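Local atomic coordinates of 3'3'-cGAMP-specific phosphodiesterase 3 (Vibrio cholerae O1 biovar El Tor str. N16961, PDB entry 5Z7C), a protein that belongs to the HD-domain superfamily and folds as a single, largely helical chain with two regions of HD-domain sequence. Residues F70-K75 with L200-F205; V167-H172 with E185-E190; L58-P63 with I192-R197. The protein carries 2 engineered substitutions. All coordinates share one frame; numbering follows the deposited sequence.

Contact 1 (F70-K75 with L200-F205); sequences FTLLLK and LLAQVF
K75 reaches across to Q203 with the outer half of its side chain. From CB, which points at the helix opposite, CG stands between the backbone N and the carbonyl carbon (chi1 67°). CB, CG and CD stay farther off and serve as the arm, and the chain then bends at chi3 and chi4. CE does the touching. It lies 3.3 Å from Q203 OE1 and 3.7 Å from Q203 CG, with Q203 CB and CD only slightly farther off, and the two side chains pass each other at a slant. NZ stops 4.1 Å from Q203 CG and is hydrogen-bonded to a residue flanking the segments; no hydrogen bond joins K75 to Q203, which meet by van der Waals contact. This is the helical bundle of an HD-type domain: the C-terminal end of helix 62-73 lies against helix 194-211, and H43 and C47 of helix 43-56 also touch K75. Q203 answers with CG anti to its own N (chi1 173°) and an extended chain, which sets its amide beside CE. Beside this pair the contact is apolar: L72 CD2, on the last turn of helix 62-73, rests 4.4 Å from the CB of A202, the neighbour of Q203.

Contact 2 (V167-H172 with E185-E190); sequences VAQGIH and EQRKGE
Two side chains from each segment approach across the contact, H172 with E185 and Q169 with R187, each pair crossing at about a right angle. The place is a surface of the helical HD-type domain, where the short helix 165-168 gives way to the loop that leads to helix 194-211. H172 NE2 stands 4.1 Å from E185 OE1, too far for a hydrogen bond, and the imidazole and carboxylate are well tilted against each other. Q169 NE2 comes equally close, 4.1 Å, to R187 NH2. The amide and guanidinium planes are turned 70° apart, which is no stack, and since both nitrogens carry only N-H groups they do not bond to each other. Q169 gets its amide there by bending at chi2 (76°), after a first torsion that sets CG anti to the backbone N.

What positions the loop side lies within it. R187 is extended from CG to NE and turns back on E185: its NE donates to E185 OE1 at 2.9 Å in a salt bridge, and its NH2 adds a weak bond to the same oxygen. NE meets that oxygen from above the carboxylate plane. The charge of R187 would be expected to steady the carboxylate as an anion. Farther out, E176 OE2 accepts from E185 N, while S173, E176 and I192 pack on R187. H172 is backed by C151 of helix 141-160. On the other side the chain is tied at the helix end, where A168 O takes both I171 N and H172 N at 3.1 Å, from the same face of its carbonyl plane.

Contact 3 (L58-P63 with I192-R197); sequences LELSEP and IPLFSR
S61 N, next along the chain from L60, whose methyl touches L194, donates to E64 OE1, and S61 OG, at the N-cap, caps a backbone N just past P63, as in a capping box. L58 and L60 come just before this helix start, and both point their CB towards the first turn of helix 194-211.

No polar bond crosses the gap; the closest contacts are all between leucine methyls. L194 is the hub, and its two branches go to different partners. CD2 lies 3.8 Å from L60 CD2, the two side chains crossing at a slant, while CD1 meets L58 CD1 at 4.1 Å with the side chains pointing at each other tip to tip. CG of L194, anti to its backbone N (chi1 175°), is carried out towards 58-63, and the branching at CG then sends one methyl to each partner. L58 and L60 both hold CG beside the backbone N, and each touches L194 with one methyl. The backbones stay well apart, the closest pair of CA atoms, those of L58 and L194, being 10.4 Å distant.

Around this leucine trio the packing continues. L233 of helix 231-242 touches L58, and L65 lies on L60. F195, the next residue after L194, turns its side chain to D67, L68 and T71 farther along helix 62-73. P193 occupies the N-cap of helix 194-211, and its O takes R197 N at 3.3 Å. The contact thus joins the loop leading into helix 62-73 to the first turn of helix 194-211, within the all-helical bundle of an HD-type domain.

Contacts 1 and 3 join the same pair of helices, 62-73 and 194-211, at points whose centres lie 12 Å apart: contact 3 at their starts, contact 1 farther along both. The helices therefore run side by side in the same general sense, bringing together parts of the chain more than 120 residues apart. Along the sequence their segments alternate, and both segments of contact 2 fall between 70-75 and 192-197. Contact 2 is local, 13 Å from contact 1 and 12 Å from contact 3, and T71 packs on V167 and G170 while R187 meets I192. Together they knit one corner of the N-terminal helical part of the chain, from buried to surface.

Contact 1 (F70-K75 with L200-F205)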
ATOM      1  N   PHE A  70     -14.711  -1.700  -3.701  1.00 44.75           N
ATOM      2  CA  PHE A  70     -13.368  -1.709  -4.183  1.00 49.14           C
ATOM      3  C   PHE A  70     -12.846  -0.388  -4.710  1.00 48.65           C
ATOM      4  O   PHE A  70     -11.717  -0.048  -4.477  1.00 49.34           O
ATOM      5  CB  PHE A  70     -13.134  -2.917  -5.063  1.00 39.51           C
ATOM      6  CG  PHE A  70     -13.212  -4.197  -4.302  1.00 43.09           C
ATOM      7  CD1 PHE A  70     -12.294  -4.494  -3.356  1.00 40.17           C
ATOM      8  CD2 PHE A  70     -14.229  -5.070  -4.495  1.00 44.27           C
ATOM      9  CE1 PHE A  70     -12.380  -5.628  -2.656  1.00 43.41           C
ATOM     10  CE2 PHE A  70     -14.299  -6.205  -3.783  1.00 46.23           C
ATOM     11  CZ  PHE A  70     -13.381  -6.476  -2.867  1.00 47.68           C
ATOM     12  N   THR A  71     -13.689   0.383  -5.368  1.00 45.69           N
ATOM     13  CA  THR A  71     -13.253   1.642  -5.898  1.00 43.49           C
ATOM     14  C   THR A  71     -12.804   2.445  -4.719  1.00 44.60           C
ATOM     15  O   THR A  71     -11.792   3.088  -4.771  1.00 42.86           O
ATOM     16  CB  THR A  71     -14.403   2.358  -6.598  1.00 41.32           C
ATOM     17  OG1 THR A  71     -14.672   1.721  -7.826  1.00 41.56           O
ATOM     18  CG2 THR A  71     -14.064   3.742  -6.922  1.00 41.14           C
ATOM     19  N   LEU A  72     -13.562   2.408  -3.648  1.00 47.55           N
ATOM     20  CA  LEU A  72     -13.229   3.193  -2.491  1.00 44.94           C
ATOM     21  C   LEU A  72     -11.930   2.792  -1.873  1.00 48.39           C
ATOM     22  O   LEU A  72     -11.178   3.615  -1.446  1.00 52.25           O
ATOM     23  CB  LEU A  72     -14.308   3.065  -1.443  1.00 45.89           C
ATOM     24  CG  LEU A  72     -15.631   3.726  -1.755  1.00 48.16           C
ATOM     25  CD1 LEU A  72     -16.682   3.140  -0.918  1.00 49.71           C
ATOM     26  CD2 LEU A  72     -15.549   5.186  -1.498  1.00 48.25           C
ATOM     27  N   LEU A  73     -11.711   1.506  -1.750  1.00 47.01           N
ATOM     28  CA  LEU A  73     -10.498   0.961  -1.191  1.00 47.69           C
ATOM     29  C   LEU A  73      -9.268   1.223  -2.014  1.00 45.49           C
ATOM     30  O   LEU A  73      -8.219   1.456  -1.507  1.00 45.09           O
ATOM     31  CB  LEU A  73     -10.679  -0.531  -0.977  1.00 48.68           C
ATOM     32  CG  LEU A  73     -11.694  -1.052   0.020  1.00 48.98           C
ATOM     33  CD1 LEU A  73     -11.799  -2.501  -0.040  1.00 53.88           C
ATOM     34  CD2 LEU A  73     -11.345  -0.649   1.377  1.00 43.48           C
ATOM     35  N   LEU A  74      -9.424   1.188  -3.308  1.00 47.56           N
ATOM     36  CA  LEU A  74      -8.331   1.263  -4.230  1.00 48.74           C
ATOM     37  C   LEU A  74      -8.137   2.608  -4.876  1.00 52.63           C
ATOM     38  O   LEU A  74      -7.480   2.694  -5.876  1.00 52.29           O
ATOM     39  CB  LEU A  74      -8.550   0.270  -5.334  1.00 47.20           C
ATOM     40  CG  LEU A  74      -8.356  -1.186  -5.004  1.00 52.20           C
ATOM     41  CD1 LEU A  74      -8.681  -1.957  -6.212  1.00 52.13           C
ATOM     42  CD2 LEU A  74      -6.955  -1.407  -4.627  1.00 54.24           C
ATOM     43  N   LYS A  75      -8.695   3.656  -4.321  1.00 54.50           N
ATOM     44  CA  LYS A  75      -8.669   4.936  -4.991  1.00 57.57           C
ATOM     45  C   LYS A  75      -7.273   5.491  -5.208  1.00 61.74           C
ATOM     46  O   LYS A  75      -6.986   6.096  -6.214  1.00 55.34           O
ATOM     47  CB  LYS A  75      -9.548   5.934  -4.269  1.00 52.83           C
ATOM     48  CG  LYS A  75      -9.062   6.299  -2.949  1.00 53.69           C
ATOM     49  CD  LYS A  75     -10.173   6.802  -2.111  1.00 57.86           C
ATOM     50  CE  LYS A  75      -9.761   7.980  -1.321  1.00 61.35           C
ATOM     51  NZ  LYS A  75      -8.969   7.595  -0.156  1.00 63.93           N
ATOM     52  N   LEU A 200     -14.786  10.651  -4.114  1.00 50.88           N
ATOM     53  CA  LEU A 200     -14.146  11.916  -3.862  1.00 47.99           C
ATOM     54  C   LEU A 200     -14.781  12.613  -2.712  1.00 51.57           C
ATOM     55  O   LEU A 200     -14.127  13.169  -1.868  1.00 47.54           O
ATOM     56  CB  LEU A 200     -14.245  12.795  -5.086  1.00 49.22           C
ATOM     57  CG  LEU A 200     -13.693  14.212  -5.021  1.00 55.83           C
ATOM     58  CD1 LEU A 200     -12.261  14.103  -4.791  1.00 54.74           C
ATOM     59  CD2 LEU A 200     -13.924  14.977  -6.263  1.00 47.98           C
ATOM     60  N   LEU A 201     -16.087  12.594  -2.702  1.00 51.20           N
ATOM     61  CA  LEU A 201     -16.815  13.212  -1.646  1.00 50.32           C
ATOM     62  C   LEU A 201     -16.515  12.536  -0.352  1.00 58.32           C
ATOM     63  O   LEU A 201     -16.301  13.172   0.651  1.00 59.19           O
ATOM     64  CB  LEU A 201     -18.284  13.098  -1.937  1.00 51.45           C
ATOM     65  CG  LEU A 201     -19.198  13.417  -0.781  1.00 53.93           C
ATOM     66  CD1 LEU A 201     -18.783  14.648  -0.111  1.00 51.25           C
ATOM     67  CD2 LEU A 201     -20.543  13.554  -1.310  1.00 56.03           C
ATOM     68  N   ALA A 202     -16.491  11.223  -0.381  1.00 55.67           N
ATOM     69  CA  ALA A 202     -16.257  10.481   0.821  1.00 54.69           C
ATOM     70  C   ALA A 202     -14.918  10.835   1.334  1.00 55.35           C
ATOM     71  O   ALA A 202     -14.729  10.993   2.510  1.00 60.31           O
ATOM     72  CB  ALA A 202     -16.281   9.065   0.521  1.00 56.40           C
ATOM     73  N   GLN A 203     -13.971  10.916   0.425  1.00 53.20           N
ATOM     74  CA  GLN A 203     -12.597  11.170   0.777  1.00 53.59           C
ATOM     75  C   GLN A 203     -12.357  12.505   1.411  1.00 61.22           C
ATOM     76  O   GLN A 203     -11.660  12.603   2.385  1.00 63.76           O
ATOM     77  CB  GLN A 203     -11.778  11.074  -0.482  1.00 51.78           C
ATOM     78  CG  GLN A 203     -10.362  11.460  -0.337  1.00 54.79           C
ATOM     79  CD  GLN A 203      -9.770  11.782  -1.639  1.00 62.11           C
ATOM     80  OE1 GLN A 203      -9.870  11.017  -2.572  1.00 65.72           O
ATOM     81  NE2 GLN A 203      -9.155  12.925  -1.732  1.00 66.25           N
ATOM     82  N   VAL A 204     -12.893  13.549   0.816  1.00 60.22           N
ATOM     83  CA  VAL A 204     -12.689  14.874   1.341  1.00 55.44           C
ATOM     84  C   VAL A 204     -13.295  14.951   2.703  1.00 54.63           C
ATOM     85  O   VAL A 204     -12.730  15.529   3.592  1.00 59.06           O
ATOM     86  CB  VAL A 204     -13.312  15.908   0.447  1.00 52.51           C
ATOM     87  CG1 VAL A 204     -13.142  17.249   1.018  1.00 50.75           C
ATOM     88  CG2 VAL A 204     -12.689  15.845  -0.885  1.00 48.55           C
ATOM     89  N   PHE A 205     -14.448  14.354   2.865  1.00 49.70           N
ATOM     90  CA  PHE A 205     -15.139  14.462   4.116  1.00 54.69           C
ATOM     91  C   PHE A 205     -14.350  13.873   5.230  1.00 60.44           C
ATOM     92  O   PHE A 205     -14.327  14.406   6.311  1.00 67.92           O
ATOM     93  CB  PHE A 205     -16.461  13.755   4.045  1.00 48.84           C
ATOM     94  CG  PHE A 205     -17.210  13.795   5.310  1.00 54.78           C
ATOM     95  CD1 PHE A 205     -17.945  14.884   5.651  1.00 54.65           C
ATOM     96  CD2 PHE A 205     -17.177  12.749   6.165  1.00 57.66           C
ATOM     97  CE1 PHE A 205     -18.625  14.914   6.811  1.00 56.91           C
ATOM     98  CE2 PHE A 205     -17.859  12.791   7.320  1.00 59.97           C
ATOM     99  CZ  PHE A 205     -18.579  13.876   7.640  1.00 60.25           C
TER

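Contact 2 (V167-H172 with E185-E190)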
ATOM      1  N   VAL A 167     -15.000  -0.230 -11.943  1.00 47.75           N
ATOM      2  CA  VAL A 167     -14.111   0.092 -10.851  1.00 46.41           C
ATOM      3  C   VAL A 167     -12.919   0.861 -11.331  1.00 48.56           C
ATOM      4  O   VAL A 167     -12.517   1.810 -10.736  1.00 51.52           O
ATOM      5  CB  VAL A 167     -13.620  -1.170 -10.147  1.00 44.57           C
ATOM      6  CG1 VAL A 167     -12.709  -0.825  -9.036  1.00 41.03           C
ATOM      7  CG2 VAL A 167     -14.751  -1.899  -9.600  1.00 42.70           C
ATOM      8  N   ALA A 168     -12.328   0.413 -12.405  1.00 52.05           N
ATOM      9  CA  ALA A 168     -11.176   1.070 -12.941  1.00 51.30           C
ATOM     10  C   ALA A 168     -11.572   2.436 -13.373  1.00 54.31           C
ATOM     11  O   ALA A 168     -10.874   3.399 -13.162  1.00 54.34           O
ATOM     12  CB  ALA A 168     -10.694   0.320 -14.095  1.00 51.95           C
ATOM     13  N   GLN A 169     -12.716   2.512 -13.992  1.00 63.93           N
ATOM     14  CA  GLN A 169     -13.209   3.768 -14.409  1.00 67.80           C
ATOM     15  C   GLN A 169     -13.919   4.130 -13.192  1.00 69.63           C
ATOM     16  O   GLN A 169     -14.873   3.480 -12.836  1.00 84.88           O
ATOM     17  CB  GLN A 169     -14.213   3.527 -15.494  1.00 70.39           C
ATOM     18  CG  GLN A 169     -14.713   4.753 -16.100  1.00 80.61           C
ATOM     19  CD  GLN A 169     -13.717   5.334 -17.027  1.00 90.87           C
ATOM     20  OE1 GLN A 169     -12.981   4.606 -17.668  1.00 95.37           O
ATOM     21  NE2 GLN A 169     -13.667   6.656 -17.101  1.00 86.99           N
ATOM     22  N   GLY A 170     -13.427   5.106 -12.490  1.00 60.53           N
ATOM     23  CA  GLY A 170     -14.042   5.429 -11.243  1.00 59.97           C
ATOM     24  C   GLY A 170     -12.999   5.335 -10.209  1.00 59.67           C
ATOM     25  O   GLY A 170     -13.263   5.544  -9.064  1.00 57.91           O
ATOM     26  N   ILE A 171     -11.808   4.980 -10.621  1.00 51.09           N
ATOM     27  CA  ILE A 171     -10.623   5.280  -9.873  1.00 44.14           C
ATOM     28  C   ILE A 171     -10.050   6.371 -10.755  1.00 55.73           C
ATOM     29  O   ILE A 171      -9.460   7.308 -10.292  1.00 52.11           O
ATOM     30  CB  ILE A 171      -9.695   4.099  -9.836  1.00 47.27           C
ATOM     31  CG1 ILE A 171     -10.250   3.064  -8.887  1.00 47.53           C
ATOM     32  CG2 ILE A 171      -8.400   4.490  -9.299  1.00 42.29           C
ATOM     33  CD1 ILE A 171      -9.413   1.875  -8.763  1.00 45.36           C
ATOM     34  N   HIS A 172     -10.231   6.214 -12.047  1.00 51.91           N
ATOM     35  CA  HIS A 172      -9.723   7.108 -13.056  1.00 49.44           C
ATOM     36  C   HIS A 172     -10.272   8.501 -13.023  1.00 50.87           C
ATOM     37  O   HIS A 172      -9.577   9.442 -13.313  1.00 49.66           O
ATOM     38  CB  HIS A 172     -10.013   6.527 -14.409  1.00 58.99           C
ATOM     39  CG  HIS A 172      -9.470   7.334 -15.535  1.00 64.31           C
ATOM     40  ND1 HIS A 172      -8.598   6.819 -16.463  1.00 64.52           N
ATOM     41  CD2 HIS A 172      -9.673   8.619 -15.886  1.00 66.25           C
ATOM     42  CE1 HIS A 172      -8.285   7.752 -17.336  1.00 64.45           C
ATOM     43  NE2 HIS A 172      -8.934   8.850 -17.016  1.00 66.72           N
ATOM     44  N   GLU A 185      -9.932  14.863 -17.323  1.00 62.59           N
ATOM     45  CA  GLU A 185     -10.751  15.029 -18.497  1.00 66.75           C
ATOM     46  C   GLU A 185     -11.754  16.156 -18.461  1.00 67.66           C
ATOM     47  O   GLU A 185     -12.431  16.393 -19.437  1.00 73.19           O
ATOM     48  CB  GLU A 185     -11.492  13.749 -18.789  1.00 66.08           C
ATOM     49  CG  GLU A 185     -10.690  12.697 -19.440  1.00 67.85           C
ATOM     50  CD  GLU A 185     -11.445  11.419 -19.506  1.00 77.90           C
ATOM     51  OE1 GLU A 185     -12.038  11.042 -18.493  1.00 81.01           O
ATOM     52  OE2 GLU A 185     -11.464  10.788 -20.563  1.00 80.92           O
ATOM     53  N   GLN A 186     -11.864  16.841 -17.347  1.00 66.99           N
ATOM     54  CA  GLN A 186     -12.808  17.911 -17.263  1.00 69.78           C
ATOM     55  C   GLN A 186     -14.235  17.476 -17.545  1.00 76.10           C
ATOM     56  O   GLN A 186     -14.969  18.151 -18.229  1.00 77.49           O
ATOM     57  CB  GLN A 186     -12.392  18.982 -18.227  1.00 69.57           C
ATOM     58  CG  GLN A 186     -11.352  19.887 -17.671  1.00 76.14           C
ATOM     59  CD  GLN A 186      -9.978  19.324 -17.810  1.00 86.40           C
ATOM     60  OE1 GLN A 186      -9.607  18.827 -18.857  1.00 91.56           O
ATOM     61  NE2 GLN A 186      -9.207  19.402 -16.752  1.00 87.79           N
ATOM     62  N   ARG A 187     -14.609  16.333 -17.005  1.00 63.33           N
ATOM     63  CA  ARG A 187     -15.968  15.856 -17.028  1.00 63.31           C
ATOM     64  C   ARG A 187     -16.801  16.632 -16.067  1.00 64.34           C
ATOM     65  O   ARG A 187     -16.319  17.061 -15.037  1.00 58.29           O
ATOM     66  CB  ARG A 187     -16.012  14.418 -16.594  1.00 61.41           C
ATOM     67  CG  ARG A 187     -15.525  13.456 -17.594  1.00 62.55           C
ATOM     68  CD  ARG A 187     -15.570  12.094 -17.026  1.00 62.01           C
ATOM     69  NE  ARG A 187     -14.886  11.167 -17.882  1.00 65.08           N
ATOM     70  CZ  ARG A 187     -15.482  10.482 -18.832  1.00 72.38           C
ATOM     71  NH1 ARG A 187     -16.771  10.624 -19.016  1.00 76.90           N
ATOM     72  NH2 ARG A 187     -14.797   9.657 -19.590  1.00 73.25           N
ATOM     73  N   LYS A 188     -18.077  16.812 -16.394  1.00 92.65           N
ATOM     74  CA  LYS A 188     -18.983  17.566 -15.534  1.00 94.38           C
ATOM     75  C   LYS A 188     -20.305  16.836 -15.311  1.00 93.07           C
ATOM     76  O   LYS A 188     -20.820  16.173 -16.210  1.00 93.40           O
ATOM     77  CB  LYS A 188     -19.244  18.956 -16.120  1.00 97.24           C
ATOM     78  CG  LYS A 188     -19.157  19.017 -17.636  1.00101.89           C
ATOM     79  CD  LYS A 188     -19.127  20.453 -18.130  1.00106.35           C
ATOM     80  CE  LYS A 188     -17.912  21.194 -17.599  1.00105.73           C
ATOM     81  NZ  LYS A 188     -18.049  22.669 -17.754  1.00108.74           N
ATOM     82  N   GLY A 189     -20.853  16.988 -14.110  1.00 55.84           N
ATOM     83  CA  GLY A 189     -22.141  16.414 -13.771  1.00 56.18           C
ATOM     84  C   GLY A 189     -22.157  14.900 -13.747  1.00 63.34           C
ATOM     85  O   GLY A 189     -21.405  14.270 -13.002  1.00 60.43           O
ATOM     86  N   GLU A 190     -23.023  14.316 -14.566  1.00 66.17           N
ATOM     87  CA  GLU A 190     -23.170  12.901 -14.617  1.00 66.35           C
ATOM     88  C   GLU A 190     -22.358  12.281 -15.711  1.00 70.97           C
ATOM     89  O   GLU A 190     -22.495  11.116 -16.013  1.00 74.16           O
ATOM     90  CB  GLU A 190     -24.636  12.563 -14.740  1.00 68.19           C
ATOM     91  CG  GLU A 190     -25.420  13.130 -13.605  1.00 68.44           C
ATOM     92  CD  GLU A 190     -26.846  12.710 -13.608  1.00 75.87           C
ATOM     93  OE1 GLU A 190     -27.120  11.517 -13.512  1.00 81.40           O
ATOM     94  OE2 GLU A 190     -27.709  13.579 -13.679  1.00 81.19           O
TER

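Contact 3 (L58-P63 with I192-R197)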
ATOM      1  N   LEU A  58     -28.522   5.057  -2.159  1.00 66.17           N
ATOM      2  CA  LEU A  58     -28.937   5.368  -3.497  1.00 66.81           C
ATOM      3  C   LEU A  58     -29.571   4.184  -4.131  1.00 69.39           C
ATOM      4  O   LEU A  58     -29.814   4.190  -5.312  1.00 70.98           O
ATOM      5  CB  LEU A  58     -27.761   5.787  -4.345  1.00 66.55           C
ATOM      6  CG  LEU A  58     -26.879   6.902  -3.826  1.00 61.83           C
ATOM      7  CD1 LEU A  58     -25.826   7.128  -4.808  1.00 62.01           C
ATOM      8  CD2 LEU A  58     -27.676   8.124  -3.667  1.00 60.88           C
ATOM      9  N   GLU A  59     -29.836   3.169  -3.336  1.00 80.83           N
ATOM     10  CA  GLU A  59     -30.480   1.992  -3.854  1.00 84.54           C
ATOM     11  C   GLU A  59     -29.713   1.383  -5.008  1.00 81.61           C
ATOM     12  O   GLU A  59     -30.276   1.041  -6.031  1.00 84.16           O
ATOM     13  CB  GLU A  59     -31.879   2.359  -4.309  1.00 93.76           C
ATOM     14  CG  GLU A  59     -32.934   2.263  -3.242  1.00102.26           C
ATOM     15  CD  GLU A  59     -34.318   2.227  -3.832  1.00107.28           C
ATOM     16  OE1 GLU A  59     -34.766   3.268  -4.340  1.00107.70           O
ATOM     17  OE2 GLU A  59     -34.947   1.151  -3.800  1.00108.92           O
ATOM     18  N   LEU A  60     -28.420   1.232  -4.836  1.00 62.58           N
ATOM     19  CA  LEU A  60     -27.620   0.619  -5.866  1.00 60.93           C
ATOM     20  C   LEU A  60     -27.824  -0.872  -5.918  1.00 57.96           C
ATOM     21  O   LEU A  60     -28.240  -1.473  -4.964  1.00 60.15           O
ATOM     22  CB  LEU A  60     -26.162   0.940  -5.647  1.00 60.12           C
ATOM     23  CG  LEU A  60     -25.870   2.412  -5.460  1.00 63.78           C
ATOM     24  CD1 LEU A  60     -24.454   2.565  -5.056  1.00 61.53           C
ATOM     25  CD2 LEU A  60     -26.091   3.081  -6.756  1.00 66.33           C
ATOM     26  N   SER A  61     -27.506  -1.468  -7.043  1.00 50.49           N
ATOM     27  CA  SER A  61     -27.527  -2.898  -7.167  1.00 49.56           C
ATOM     28  C   SER A  61     -26.348  -3.518  -6.474  1.00 56.20           C
ATOM     29  O   SER A  61     -25.359  -2.873  -6.242  1.00 55.53           O
ATOM     30  CB  SER A  61     -27.577  -3.307  -8.612  1.00 50.67           C
ATOM     31  OG  SER A  61     -26.314  -3.442  -9.173  1.00 56.82           O
ATOM     32  N   GLU A  62     -26.453  -4.788  -6.161  1.00 69.71           N
ATOM     33  CA  GLU A  62     -25.449  -5.454  -5.369  1.00 69.30           C
ATOM     34  C   GLU A  62     -24.145  -5.448  -6.086  1.00 70.81           C
ATOM     35  O   GLU A  62     -23.111  -5.287  -5.471  1.00 70.09           O
ATOM     36  CB  GLU A  62     -25.857  -6.887  -5.090  1.00 67.56           C
ATOM     37  CG  GLU A  62     -27.079  -7.018  -4.267  1.00 75.38           C
ATOM     38  CD  GLU A  62     -26.897  -6.473  -2.898  1.00 83.60           C
ATOM     39  OE1 GLU A  62     -25.773  -6.411  -2.426  1.00 81.43           O
ATOM     40  OE2 GLU A  62     -27.886  -6.101  -2.265  1.00 90.50           O
ATOM     41  N   PRO A  63     -24.172  -5.599  -7.387  1.00 50.76           N
ATOM     42  CA  PRO A  63     -22.945  -5.528  -8.140  1.00 49.58           C
ATOM     43  C   PRO A  63     -22.336  -4.169  -8.021  1.00 48.77           C
ATOM     44  O   PRO A  63     -21.156  -4.068  -7.928  1.00 49.50           O
ATOM     45  CB  PRO A  63     -23.420  -5.776  -9.548  1.00 50.96           C
ATOM     46  CG  PRO A  63     -24.465  -6.665  -9.389  1.00 47.25           C
ATOM     47  CD  PRO A  63     -25.210  -6.233  -8.187  1.00 49.33           C
ATOM     48  N   ILE A 192     -19.378  12.370 -15.049  1.00 58.61           N
ATOM     49  CA  ILE A 192     -18.556  11.735 -14.058  1.00 60.05           C
ATOM     50  C   ILE A 192     -19.159  10.460 -13.554  1.00 56.84           C
ATOM     51  O   ILE A 192     -20.313  10.433 -13.186  1.00 58.72           O
ATOM     52  CB  ILE A 192     -18.439  12.606 -12.857  1.00 59.85           C
ATOM     53  CG1 ILE A 192     -18.048  14.008 -13.274  1.00 60.63           C
ATOM     54  CG2 ILE A 192     -17.433  12.035 -11.913  1.00 54.35           C
ATOM     55  CD1 ILE A 192     -17.796  14.898 -12.129  1.00 56.18           C
ATOM     56  N   PRO A 193     -18.368   9.420 -13.419  1.00 55.52           N
ATOM     57  CA  PRO A 193     -18.887   8.171 -12.896  1.00 61.72           C
ATOM     58  C   PRO A 193     -19.361   8.300 -11.476  1.00 58.19           C
ATOM     59  O   PRO A 193     -18.839   9.060 -10.724  1.00 52.29           O
ATOM     60  CB  PRO A 193     -17.677   7.273 -12.984  1.00 50.94           C
ATOM     61  CG  PRO A 193     -17.072   7.693 -14.196  1.00 54.68           C
ATOM     62  CD  PRO A 193     -17.156   9.169 -14.195  1.00 52.81           C
ATOM     63  N   LEU A 194     -20.390   7.560 -11.136  1.00 57.40           N
ATOM     64  CA  LEU A 194     -21.001   7.677  -9.843  1.00 54.89           C
ATOM     65  C   LEU A 194     -20.061   7.301  -8.737  1.00 52.15           C
ATOM     66  O   LEU A 194     -20.098   7.888  -7.684  1.00 49.05           O
ATOM     67  CB  LEU A 194     -22.265   6.846  -9.784  1.00 52.94           C
ATOM     68  CG  LEU A 194     -22.950   6.779  -8.435  1.00 48.21           C
ATOM     69  CD1 LEU A 194     -23.560   8.058  -8.087  1.00 48.81           C
ATOM     70  CD2 LEU A 194     -23.976   5.758  -8.488  1.00 49.21           C
ATOM     71  N   PHE A 195     -19.227   6.310  -8.970  1.00 51.85           N
ATOM     72  CA  PHE A 195     -18.309   5.880  -7.942  1.00 49.95           C
ATOM     73  C   PHE A 195     -17.302   6.935  -7.565  1.00 50.18           C
ATOM     74  O   PHE A 195     -17.032   7.152  -6.416  1.00 48.29           O
ATOM     75  CB  PHE A 195     -17.632   4.572  -8.329  1.00 54.21           C
ATOM     76  CG  PHE A 195     -18.584   3.440  -8.537  1.00 52.84           C
ATOM     77  CD1 PHE A 195     -19.817   3.456  -7.983  1.00 51.73           C
ATOM     78  CD2 PHE A 195     -18.247   2.377  -9.307  1.00 50.53           C
ATOM     79  CE1 PHE A 195     -20.669   2.449  -8.199  1.00 49.18           C
ATOM     80  CE2 PHE A 195     -19.110   1.380  -9.513  1.00 49.52           C
ATOM     81  CZ  PHE A 195     -20.312   1.417  -8.958  1.00 50.57           C
ATOM     82  N   SER A 196     -16.768   7.619  -8.544  1.00 51.84           N
ATOM     83  CA  SER A 196     -15.837   8.690  -8.302  1.00 50.48           C
ATOM     84  C   SER A 196     -16.449   9.820  -7.540  1.00 53.35           C
ATOM     85  O   SER A 196     -15.816  10.416  -6.710  1.00 55.38           O
ATOM     86  CB  SER A 196     -15.323   9.184  -9.610  1.00 54.79           C
ATOM     87  OG  SER A 196     -14.994   8.096 -10.423  1.00 62.87           O
ATOM     88  N   ARG A 197     -17.694  10.118  -7.826  1.00 48.78           N
ATOM     89  CA  ARG A 197     -18.381  11.153  -7.123  1.00 51.14           C
ATOM     90  C   ARG A 197     -18.532  10.802  -5.676  1.00 47.84           C
ATOM     91  O   ARG A 197     -18.352  11.621  -4.818  1.00 45.56           O
ATOM     92  CB  ARG A 197     -19.739  11.370  -7.752  1.00 56.47           C
ATOM     93  CG  ARG A 197     -19.813  12.557  -8.667  1.00 52.09           C
ATOM     94  CD  ARG A 197     -20.303  12.163  -9.998  1.00 51.23           C
ATOM     95  NE  ARG A 197     -21.709  11.864  -9.939  1.00 60.43           N
ATOM     96  CZ  ARG A 197     -22.363  11.169 -10.844  1.00 59.91           C
ATOM     97  NH1 ARG A 197     -21.732  10.695 -11.888  1.00 56.54           N
ATOM     98  NH2 ARG A 197     -23.646  10.965 -10.701  1.00 58.40           N
TER